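Cysteine desulfurase (Thermococcus onnurineus, PDB 5B89) probably catalyses the pyridoxal-phosphate-dependent removal of sulfur from L-cysteine, passing it to a sulfur carrier and leaving L-alanine. Local coordinates at residues Thr130-His135 against Ala179-Ser184; Leu187-Glu192 against Leu340-Gly345; Arg314-Leu319 against Ser393-Asn398. All coordinates share one frame; numbering follows the deposited sequence.

Contact 1 (Thr130-His135 against Ala179-Ser184); sequences TPYEHH and AVQHVS. With PLP (pyridoxal-5'-phosphate), chain G.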
loop_
_atom_site.group_PDB
_atom_site.type_symbol
_atom_site.label_atom_id
_atom_site.label_comp_id
_atom_site.label_asym_id
_atom_site.label_seq_id
_atom_site.Cartn_x
_atom_site.Cartn_y
_atom_site.Cartn_z
ATOM N N THR B 130 -16.890 -18.853 -7.372
ATOM C CA THR B 130 -18.272 -18.513 -7.791
ATOM C C THR B 130 -18.225 -17.853 -9.158
ATOM O O THR B 130 -17.253 -17.258 -9.531
ATOM C CB THR B 130 -19.038 -17.637 -6.772
ATOM O OG1 THR B 130 -18.711 -16.247 -6.991
ATOM C CG2 THR B 130 -18.813 -17.981 -5.400
ATOM N N PRO B 131 -19.368 -17.756 -9.806
ATOM C CA PRO B 131 -19.403 -17.038 -11.054
ATOM C C PRO B 131 -19.672 -15.587 -10.849
ATOM O O PRO B 131 -19.869 -14.931 -11.816
ATOM C CB PRO B 131 -20.610 -17.613 -11.772
ATOM C CG PRO B 131 -21.480 -18.105 -10.705
ATOM C CD PRO B 131 -20.610 -18.478 -9.541
ATOM N N TYR B 132 -19.689 -15.101 -9.636
ATOM C CA TYR B 132 -20.026 -13.720 -9.406
ATOM C C TYR B 132 -18.899 -12.886 -8.860
ATOM O O TYR B 132 -19.110 -11.791 -8.399
ATOM C CB TYR B 132 -21.186 -13.635 -8.414
ATOM C CG TYR B 132 -22.326 -14.614 -8.571
ATOM C CD1 TYR B 132 -23.271 -14.453 -9.541
ATOM C CD2 TYR B 132 -22.493 -15.615 -7.701
ATOM C CE1 TYR B 132 -24.331 -15.321 -9.666
ATOM C CE2 TYR B 132 -23.537 -16.478 -7.812
ATOM C CZ TYR B 132 -24.452 -16.329 -8.814
ATOM O OH TYR B 132 -25.464 -17.209 -8.907
ATOM N N GLU B 133 -17.712 -13.438 -8.914
ATOM C CA GLU B 133 -16.591 -12.762 -8.354
ATOM C C GLU B 133 -16.178 -11.424 -8.971
ATOM O O GLU B 133 -16.247 -11.257 -10.128
ATOM C CB GLU B 133 -15.390 -13.698 -8.381
ATOM C CG GLU B 133 -15.550 -15.003 -7.608
ATOM C CD GLU B 133 -15.795 -14.826 -6.105
ATOM O OE1 GLU B 133 -15.068 -14.049 -5.493
ATOM O OE2 GLU B 133 -16.705 -15.457 -5.589
ATOM N N HIS B 134 -15.731 -10.513 -8.119
ATOM C CA HIS B 134 -15.135 -9.267 -8.536
ATOM C C HIS B 134 -13.826 -9.715 -9.222
ATOM O O HIS B 134 -13.304 -10.738 -8.885
ATOM C CB HIS B 134 -14.855 -8.428 -7.280
ATOM C CG HIS B 134 -14.022 -7.211 -7.489
ATOM N ND1 HIS B 134 -14.528 -5.940 -7.410
ATOM C CD2 HIS B 134 -12.701 -7.074 -7.669
ATOM C CE1 HIS B 134 -13.551 -5.075 -7.577
ATOM N NE2 HIS B 134 -12.437 -5.738 -7.739
ATOM N N HIS B 135 -13.325 -8.926 -10.146
ATOM C CA HIS B 135 -12.137 -9.270 -10.929
ATOM C C HIS B 135 -10.941 -9.573 -10.031
ATOM O O HIS B 135 -10.062 -10.404 -10.423
ATOM C CB HIS B 135 -11.805 -8.205 -11.906
ATOM C CG HIS B 135 -12.906 -7.975 -12.926
ATOM N ND1 HIS B 135 -13.110 -6.758 -13.539
ATOM C CD2 HIS B 135 -13.895 -8.791 -13.327
ATOM C CE1 HIS B 135 -14.170 -6.863 -14.358
ATOM N NE2 HIS B 135 -14.699 -8.058 -14.199
ATOM N N ALA B 179 -12.092 -20.431 -3.516
ATOM C CA ALA B 179 -12.077 -19.009 -3.251
ATOM C C ALA B 179 -13.458 -18.433 -3.472
ATOM O O ALA B 179 -13.996 -18.557 -4.517
ATOM C CB ALA B 179 -11.078 -18.314 -4.139
ATOM N N VAL B 180 -14.003 -17.787 -2.462
ATOM C CA VAL B 180 -15.327 -17.197 -2.615
ATOM C C VAL B 180 -15.445 -15.827 -1.961
ATOM O O VAL B 180 -14.801 -15.516 -1.007
ATOM C CB VAL B 180 -16.438 -18.084 -2.044
ATOM C CG1 VAL B 180 -16.395 -19.484 -2.679
ATOM C CG2 VAL B 180 -16.305 -18.172 -0.558
ATOM N N GLN B 181 -16.354 -15.045 -2.513
ATOM C CA GLN B 181 -16.634 -13.771 -1.952
ATOM C C GLN B 181 -17.693 -13.990 -0.883
ATOM O O GLN B 181 -18.495 -14.802 -0.996
ATOM C CB GLN B 181 -17.171 -12.821 -3.017
ATOM C CG GLN B 181 -18.531 -13.197 -3.488
ATOM C CD GLN B 181 -18.991 -12.503 -4.754
ATOM O OE1 GLN B 181 -18.304 -11.710 -5.338
ATOM N NE2 GLN B 181 -20.180 -12.813 -5.139
ATOM N N HIS B 182 -17.632 -13.242 0.184
ATOM C CA HIS B 182 -18.647 -13.266 1.178
ATOM C C HIS B 182 -19.919 -12.585 0.700
ATOM O O HIS B 182 -21.065 -13.092 0.887
ATOM C CB HIS B 182 -18.112 -12.633 2.461
ATOM C CG HIS B 182 -18.885 -12.819 3.664
ATOM N ND1 HIS B 182 -18.407 -12.419 4.909
ATOM C CD2 HIS B 182 -20.127 -13.325 3.908
ATOM C CE1 HIS B 182 -19.280 -12.694 5.845
ATOM N NE2 HIS B 182 -20.332 -13.244 5.260
ATOM N N VAL B 183 -19.775 -11.403 0.154
ATOM C CA VAL B 183 -20.849 -10.581 -0.448
ATOM C C VAL B 183 -20.431 -10.112 -1.790
ATOM O O VAL B 183 -19.356 -9.637 -2.005
ATOM C CB VAL B 183 -21.071 -9.336 0.465
ATOM C CG1 VAL B 183 -22.134 -8.344 -0.142
ATOM C CG2 VAL B 183 -21.490 -9.743 1.864
ATOM N N SER B 184 -21.351 -10.201 -2.785
ATOM C CA SER B 184 -21.184 -9.673 -4.085
ATOM C C SER B 184 -21.311 -8.134 -4.147
ATOM O O SER B 184 -22.337 -7.649 -3.705
ATOM C CB SER B 184 -22.239 -10.248 -5.004
ATOM O OG SER B 184 -22.185 -9.574 -6.271
HETATM N N1 PLP G . -13.770 -7.845 -3.828
HETATM C C2 PLP G . -15.002 -7.328 -3.566
HETATM C C2A PLP G . -16.186 -8.231 -3.298
HETATM C C3 PLP G . -15.117 -5.927 -3.601
HETATM O O3 PLP G . -16.322 -5.360 -3.341
HETATM C C4 PLP G . -13.972 -5.120 -3.817
HETATM C C4A PLP G . -14.183 -3.556 -3.904
HETATM C C5 PLP G . -12.719 -5.761 -3.998
HETATM C C6 PLP G . -12.620 -7.135 -4.024
HETATM C C5A PLP G . -11.496 -4.894 -4.277
HETATM O O4P PLP G . -11.187 -4.112 -3.083
HETATM P P PLP G . -10.006 -3.135 -3.303
HETATM O O1P PLP G . -9.935 -2.411 -2.046
HETATM O O2P PLP G . -10.429 -2.240 -4.470
HETATM O O3P PLP G . -8.826 -3.911 -3.660
HETATM O O HOH W 1 -19.866 -9.334 -7.609
#

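Contact 2 (Leu187-Glu192 against Leu340-Gly345); sequences LGVIHE and LKKHAG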
loop_
_atom_site.group_PDB
_atom_site.type_symbol
_atom_site.label_atom_id
_atom_site.label_comp_id
_atom_site.label_asym_id
_atom_site.label_seq_id
_atom_site.Cartn_x
_atom_site.Cartn_y
_atom_site.Cartn_z
ATOM N N LEU B 187 -24.312 -7.613 -7.071
ATOM C CA LEU B 187 -25.598 -8.087 -6.708
ATOM C C LEU B 187 -26.068 -7.950 -5.287
ATOM O O LEU B 187 -27.265 -7.914 -5.002
ATOM C CB LEU B 187 -25.748 -9.615 -7.007
ATOM C CG LEU B 187 -25.493 -9.962 -8.450
ATOM C CD1 LEU B 187 -25.372 -11.474 -8.643
ATOM C CD2 LEU B 187 -26.703 -9.484 -9.278
ATOM N N GLY B 188 -25.141 -7.801 -4.328
ATOM C CA GLY B 188 -25.489 -7.776 -2.932
ATOM C C GLY B 188 -25.870 -9.082 -2.264
ATOM O O GLY B 188 -26.190 -9.126 -1.106
ATOM N N VAL B 189 -25.698 -10.162 -3.004
ATOM C CA VAL B 189 -25.915 -11.456 -2.378
ATOM C C VAL B 189 -24.928 -11.754 -1.227
ATOM O O VAL B 189 -23.708 -11.497 -1.441
ATOM C CB VAL B 189 -25.905 -12.650 -3.393
ATOM C CG1 VAL B 189 -24.717 -12.675 -4.300
ATOM C CG2 VAL B 189 -26.193 -13.944 -2.686
ATOM N N ILE B 190 -25.461 -12.230 -0.133
ATOM C CA ILE B 190 -24.650 -12.772 0.972
ATOM C C ILE B 190 -24.568 -14.249 0.780
ATOM O O ILE B 190 -25.559 -14.913 1.025
ATOM C CB ILE B 190 -25.191 -12.401 2.364
ATOM C CG1 ILE B 190 -25.484 -10.833 2.491
ATOM C CG2 ILE B 190 -24.195 -12.843 3.473
ATOM C CD1 ILE B 190 -26.209 -10.485 3.714
ATOM N N HIS B 191 -23.423 -14.785 0.432
ATOM C CA HIS B 191 -23.305 -16.228 0.302
ATOM C C HIS B 191 -23.215 -16.956 1.629
ATOM O O HIS B 191 -22.909 -16.392 2.623
ATOM C CB HIS B 191 -22.093 -16.547 -0.538
ATOM C CG HIS B 191 -22.212 -16.095 -1.951
ATOM N ND1 HIS B 191 -21.282 -15.299 -2.570
ATOM C CD2 HIS B 191 -23.182 -16.297 -2.855
ATOM C CE1 HIS B 191 -21.657 -15.063 -3.803
ATOM N NE2 HIS B 191 -22.806 -15.661 -3.995
ATOM N N GLU B 192 -23.542 -18.243 1.592
ATOM C CA GLU B 192 -23.500 -19.101 2.761
ATOM C C GLU B 192 -22.078 -19.524 3.007
ATOM O O GLU B 192 -21.740 -20.646 2.898
ATOM C CB GLU B 192 -24.414 -20.311 2.551
ATOM C CG GLU B 192 -25.817 -19.884 2.132
ATOM C CD GLU B 192 -26.027 -19.711 0.600
ATOM O OE1 GLU B 192 -25.095 -19.524 -0.202
ATOM O OE2 GLU B 192 -27.202 -19.739 0.220
ATOM N N LEU B 340 -34.494 -10.814 1.564
ATOM C CA LEU B 340 -33.620 -9.759 2.062
ATOM C C LEU B 340 -32.763 -10.227 3.149
ATOM O O LEU B 340 -31.799 -9.524 3.476
ATOM C CB LEU B 340 -34.387 -8.453 2.440
ATOM C CG LEU B 340 -35.144 -7.885 1.217
ATOM C CD1 LEU B 340 -35.827 -6.586 1.656
ATOM C CD2 LEU B 340 -34.358 -7.662 -0.034
ATOM N N LYS B 341 -32.994 -11.368 3.837
ATOM C CA LYS B 341 -32.008 -11.865 4.813
ATOM C C LYS B 341 -30.681 -12.265 4.150
ATOM O O LYS B 341 -29.681 -12.369 4.907
ATOM C CB LYS B 341 -32.613 -13.091 5.549
ATOM C CG LYS B 341 -33.762 -12.705 6.505
ATOM C CD LYS B 341 -34.059 -13.669 7.567
ATOM C CE LYS B 341 -35.281 -13.186 8.359
ATOM N NZ LYS B 341 -35.125 -11.935 9.193
ATOM N N LYS B 342 -30.691 -12.488 2.851
ATOM C CA LYS B 342 -29.504 -12.838 2.078
ATOM C C LYS B 342 -29.039 -11.664 1.153
ATOM O O LYS B 342 -28.310 -11.882 0.163
ATOM C CB LYS B 342 -29.854 -14.084 1.096
ATOM C CG LYS B 342 -29.917 -15.468 1.703
ATOM C CD LYS B 342 -29.677 -16.428 0.533
ATOM C CE LYS B 342 -28.290 -16.332 -0.194
ATOM N NZ LYS B 342 -28.072 -17.386 -1.237
ATOM N N HIS B 343 -29.507 -10.423 1.416
ATOM C CA HIS B 343 -29.206 -9.286 0.575
ATOM C C HIS B 343 -28.548 -8.204 1.445
ATOM O O HIS B 343 -29.127 -7.684 2.409
ATOM C CB HIS B 343 -30.539 -8.716 0.003
ATOM C CG HIS B 343 -30.395 -7.961 -1.265
ATOM N ND1 HIS B 343 -29.565 -6.846 -1.473
ATOM C CD2 HIS B 343 -30.957 -8.182 -2.491
ATOM C CE1 HIS B 343 -29.666 -6.425 -2.736
ATOM N NE2 HIS B 343 -30.473 -7.251 -3.362
ATOM N N ALA B 344 -27.330 -7.877 1.082
ATOM C CA ALA B 344 -26.582 -6.894 1.804
ATOM C C ALA B 344 -27.004 -5.489 1.431
ATOM O O ALA B 344 -27.926 -5.326 0.739
ATOM C CB ALA B 344 -25.113 -7.099 1.557
ATOM N N GLY B 345 -26.303 -4.497 1.943
ATOM C CA GLY B 345 -26.652 -3.111 1.702
ATOM C C GLY B 345 -26.256 -2.563 0.375
ATOM O O GLY B 345 -25.602 -1.587 0.290
#

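Contact 3 (Arg314-Leu319 against Ser393-Asn398); sequences RQEHKL and SFHVYN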
loop_
_atom_site.group_PDB
_atom_site.type_symbol
_atom_site.label_atom_id
_atom_site.label_comp_id
_atom_site.label_asym_id
_atom_site.label_seq_id
_atom_site.Cartn_x
_atom_site.Cartn_y
_atom_site.Cartn_z
ATOM N N ARG B 314 -28.742 -4.001 10.909
ATOM C CA ARG B 314 -30.182 -3.638 11.044
ATOM C C ARG B 314 -30.545 -2.371 10.293
ATOM O O ARG B 314 -31.563 -2.322 9.559
ATOM C CB ARG B 314 -30.565 -3.553 12.490
ATOM C CG ARG B 314 -30.590 -5.001 13.006
ATOM C CD ARG B 314 -31.229 -5.198 14.391
ATOM N NE ARG B 314 -30.462 -4.632 15.523
ATOM C CZ ARG B 314 -29.423 -5.220 16.106
ATOM N NH1 ARG B 314 -29.006 -6.457 15.736
ATOM N NH2 ARG B 314 -28.830 -4.576 17.121
ATOM N N GLN B 315 -29.692 -1.330 10.399
ATOM C CA GLN B 315 -29.961 -0.146 9.697
ATOM C C GLN B 315 -29.955 -0.346 8.221
ATOM O O GLN B 315 -30.739 0.120 7.454
ATOM C CB GLN B 315 -28.982 0.979 10.137
ATOM C CG GLN B 315 -29.108 2.273 9.377
ATOM C CD GLN B 315 -30.375 3.103 9.655
ATOM O OE1 GLN B 315 -31.239 2.643 10.444
ATOM N NE2 GLN B 315 -30.523 4.172 8.986
ATOM N N GLU B 316 -28.908 -1.059 7.728
ATOM C CA GLU B 316 -28.797 -1.350 6.318
ATOM C C GLU B 316 -29.997 -2.130 5.768
ATOM O O GLU B 316 -30.418 -1.810 4.654
ATOM C CB GLU B 316 -27.426 -2.037 6.009
ATOM C CG GLU B 316 -26.233 -1.044 6.172
ATOM C CD GLU B 316 -24.929 -1.640 5.759
ATOM O OE1 GLU B 316 -23.888 -1.192 6.194
ATOM O OE2 GLU B 316 -24.908 -2.507 4.916
ATOM N N HIS B 317 -30.484 -3.079 6.538
ATOM C CA HIS B 317 -31.611 -3.837 6.091
ATOM C C HIS B 317 -32.836 -2.925 5.903
ATOM O O HIS B 317 -33.518 -3.071 4.993
ATOM C CB HIS B 317 -31.912 -4.908 7.113
ATOM C CG HIS B 317 -33.192 -5.589 6.842
ATOM N ND1 HIS B 317 -34.319 -5.393 7.594
ATOM C CD2 HIS B 317 -33.551 -6.358 5.809
ATOM C CE1 HIS B 317 -35.311 -6.061 7.051
ATOM N NE2 HIS B 317 -34.874 -6.652 5.972
ATOM N N LYS B 318 -33.041 -2.000 6.816
ATOM C CA LYS B 318 -34.168 -1.078 6.695
ATOM C C LYS B 318 -34.052 -0.284 5.425
ATOM O O LYS B 318 -35.002 -0.049 4.758
ATOM C CB LYS B 318 -34.270 -0.112 7.884
ATOM C CG LYS B 318 -34.610 -0.703 9.228
ATOM C CD LYS B 318 -34.651 0.355 10.306
ATOM C CE LYS B 318 -34.669 -0.244 11.683
ATOM N NZ LYS B 318 -34.570 0.727 12.808
ATOM N N LEU B 319 -32.839 0.156 5.120
ATOM C CA LEU B 319 -32.658 0.898 3.901
ATOM C C LEU B 319 -32.889 0.143 2.624
ATOM O O LEU B 319 -33.547 0.537 1.717
ATOM C CB LEU B 319 -31.218 1.569 3.904
ATOM C CG LEU B 319 -30.858 2.384 5.089
ATOM C CD1 LEU B 319 -29.344 2.718 5.054
ATOM C CD2 LEU B 319 -31.673 3.700 5.077
ATOM N N SER B 393 -25.598 1.872 -2.660
ATOM C CA SER B 393 -25.072 1.056 -1.599
ATOM C C SER B 393 -24.920 1.906 -0.359
ATOM O O SER B 393 -24.614 3.063 -0.415
ATOM C CB SER B 393 -23.758 0.420 -1.999
ATOM O OG SER B 393 -22.892 1.378 -2.404
ATOM N N PHE B 394 -25.154 1.260 0.756
ATOM C CA PHE B 394 -25.282 1.900 2.029
ATOM C C PHE B 394 -24.324 1.577 3.156
ATOM O O PHE B 394 -23.639 0.615 3.115
ATOM C CB PHE B 394 -26.679 1.522 2.565
ATOM C CG PHE B 394 -27.819 1.715 1.587
ATOM C CD1 PHE B 394 -28.159 2.949 1.113
ATOM C CD2 PHE B 394 -28.598 0.631 1.212
ATOM C CE1 PHE B 394 -29.215 3.098 0.238
ATOM C CE2 PHE B 394 -29.639 0.776 0.340
ATOM C CZ PHE B 394 -29.951 2.012 -0.143
ATOM N N HIS B 395 -24.377 2.438 4.164
ATOM C CA HIS B 395 -23.713 2.250 5.424
ATOM C C HIS B 395 -24.670 2.760 6.530
ATOM O O HIS B 395 -25.678 3.275 6.260
ATOM C CB HIS B 395 -22.287 2.831 5.547
ATOM C CG HIS B 395 -21.407 2.013 6.434
ATOM N ND1 HIS B 395 -20.056 1.818 6.233
ATOM C CD2 HIS B 395 -21.724 1.311 7.530
ATOM C CE1 HIS B 395 -19.603 0.995 7.161
ATOM N NE2 HIS B 395 -20.603 0.665 7.937
ATOM N N VAL B 396 -24.256 2.565 7.758
ATOM C CA VAL B 396 -25.026 2.901 8.946
ATOM C C VAL B 396 -25.418 4.355 9.074
ATOM O O VAL B 396 -26.358 4.660 9.727
ATOM C CB VAL B 396 -24.343 2.350 10.227
ATOM C CG1 VAL B 396 -23.083 3.110 10.558
ATOM C CG2 VAL B 396 -25.303 2.329 11.412
ATOM N N TYR B 397 -24.665 5.219 8.433
ATOM C CA TYR B 397 -24.926 6.652 8.431
ATOM C C TYR B 397 -25.969 7.109 7.423
ATOM O O TYR B 397 -26.380 8.179 7.469
ATOM C CB TYR B 397 -23.627 7.484 8.280
ATOM C CG TYR B 397 -22.673 7.009 7.219
ATOM C CD1 TYR B 397 -22.916 7.193 5.906
ATOM C CD2 TYR B 397 -21.531 6.375 7.577
ATOM C CE1 TYR B 397 -22.035 6.752 4.960
ATOM C CE2 TYR B 397 -20.648 5.915 6.651
ATOM C CZ TYR B 397 -20.911 6.109 5.361
ATOM O OH TYR B 397 -19.998 5.603 4.483
ATOM N N ASN B 398 -26.348 6.267 6.502
ATOM C CA ASN B 398 -27.418 6.514 5.585
ATOM C C ASN B 398 -28.777 6.350 6.290
ATOM O O ASN B 398 -28.919 5.691 7.242
ATOM C CB ASN B 398 -27.353 5.690 4.315
ATOM C CG ASN B 398 -26.160 5.973 3.480
ATOM O OD1 ASN B 398 -25.385 5.019 3.198
ATOM N ND2 ASN B 398 -25.955 7.234 3.060
#

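Contact 1 (Thr130-His135 against Ala179-Ser184)
Glu133 OE2 is gripped by two donors, the backbone N-H of Gln181 across the contact and the hydroxyl of Thr130 in its own loop. Gln181 N reaches OE2 at 3.1 Å on the syn lone pair, over a bent path of 143° at the hydrogen. Thr130 OG1 donates to OE2 at 2.6 Å from the anti side, 22° out of the carboxylate plane. The same hydroxyl accepts from Tyr132 N at 3.0 Å, an ST turn within the type I beta turn Thr130 to Glu133; threonine suits this place because its hydroxyl can accept and donate at once, while CG2 packs on Val180 CG1. CB of Glu133 points away from strand 177-181, and the bend at chi2 (-61°) turns CD back, letting the carboxylate lie over CB and CG of Gln181, the two side chains running antiparallel past one another. Farther along the loop, a water donates to Tyr132 O at 2.7 Å and accepts from Ser184 OG, whose own acceptor role is taken by the backbone N of Leu187 and Ala186. The Tyr132 ring turns away from the strand to pack on Leu187 and helix 378-384, its hydroxyl bonded to Asp158 O. Next after Glu133, the His134 ring lies over the pyridine of pyridoxal phosphate, CD2 standing 3.6 Å from PLP C6, and it also touches the bound alanine. A histidine set flat over the cofactor ring is in keeping with fold type I enzymes of this family. Glu133 OE1 lies near the carboxylate of Asp137, a closeness that would probably raise the proton affinity of one of the two groups. A buried carboxylate fed by a hydroxyl and an amide thus fixes the turn to the strand end, immediately before the histidine that meets the cofactor.

Contact 2 (Leu187-Glu192 against Leu340-Gly345)
The His343 imidazole meets 187-192 through CE1, 3.6 Å from Leu187 O. In the ring plane ND1 donates to Ala344 O at 3.1 Å, which fixes the rotation of the ring, and NE2 makes a weak bond to Tyr335 O. A second flat group, the Glu192 carboxylate, is met from above its plane by Lys342 NZ, a salt bridge of 2.9 Å at OE2. A bend at chi3 (62°) turns CE of Lys342 toward 187-192, beside Val189 CG2, and NZ extends from it to the carboxylate. An alanine in place of Glu192 would probably leave the Lys342 ammonium without this counter-charge and free to swing.

Between these groups the backbones form a single antiparallel bridge, Val189 and His343 being its non-hydrogen-bonded pair. Ala344 N gives a nearly straight bond of 2.8 Å to Gly188 O, and Ile190 N binds Lys342 O at 2.9 Å. Gly188 has positive phi (74°), and a CB there would press on both the preceding carbonyl and His343 CE1. Ile190 lays CG1 against Ala344 CB, small enough to admit it. Leu187 packs on helix 378-384, Glu192 occupies the N-cap position of helix 193-203, Leu340 rests on helix 309-329, and Gly345 leads into strand 346-349.

Contact 3 (Arg314-Leu319 against Ser393-Asn398)
Gln315 and Val396 bring the backbones closest, their CA atoms 5.8 Å apart, where helix 309-329 runs beside the loop between strand 389-393 and helix 400-415. This is helix-on-loop packing beside the small four-stranded sheet of a fold type I pyridoxal-phosphate enzyme. The loop makes a type I beta turn from His395 to Asn398, closed by Asn398 N to His395 O. Asn398 OD1 reinforces it by accepting from His395 N at 2.9 Å, while its ND2 is bonded to Tyr39 O and Glu402. Asparagine suits this place because its short amide can accept from the turn and donate beyond it.

Leu319 makes the apolar part of the contact. Its CB sits over the middle of one face of the Phe394 ring, a CH-pi contact 4.0 Å from the centroid and 13° off the normal. CD1 reaches on to Asn398 CB at 3.7 Å and also touches Phe394 CB, so the branched leucine fills the angle between ring and turn. The side chains of Leu319 and Asn398 cross at about a right angle. Phe40 meets the phenylalanine ring edge-to-face. Glu316, extended beyond CG, brings its carboxylate up to the loop, the carboxylate plane nearly perpendicular (84°) to the His395 ring and OE1 3.6 Å from CD2; that oxygen is bonded to His217 ND1, whose ring also meets that of His395.

Val396 O is buried without a polar partner, and Gln315 CG lies against it. From there, CG being anti to the backbone N, a turn at chi2 (71°) brings CD round toward the loop. NE2 then donates to Asn398 O at 2.8 Å, in both the amide and the carbonyl plane.

From the N terminus, contact 1 closes first, spanning 43 residues to join the loop after strand 126-129 to the end of strand 177-181, within the seven-stranded sheet that carries the cofactor. Contact 2 opens only three residues later and closes a much longer loop at 340-345, ahead of strand 346-349. Contact 3 starts inside that loop and ends beyond it, so contacts 2 and 3 cross. Neighbouring contacts touch: His182 O probably accepts from His191 N, and Gly345 O from Phe394 N. The three therefore form a chain of contacts from the large sheet across to the small sheet and helix 309-329.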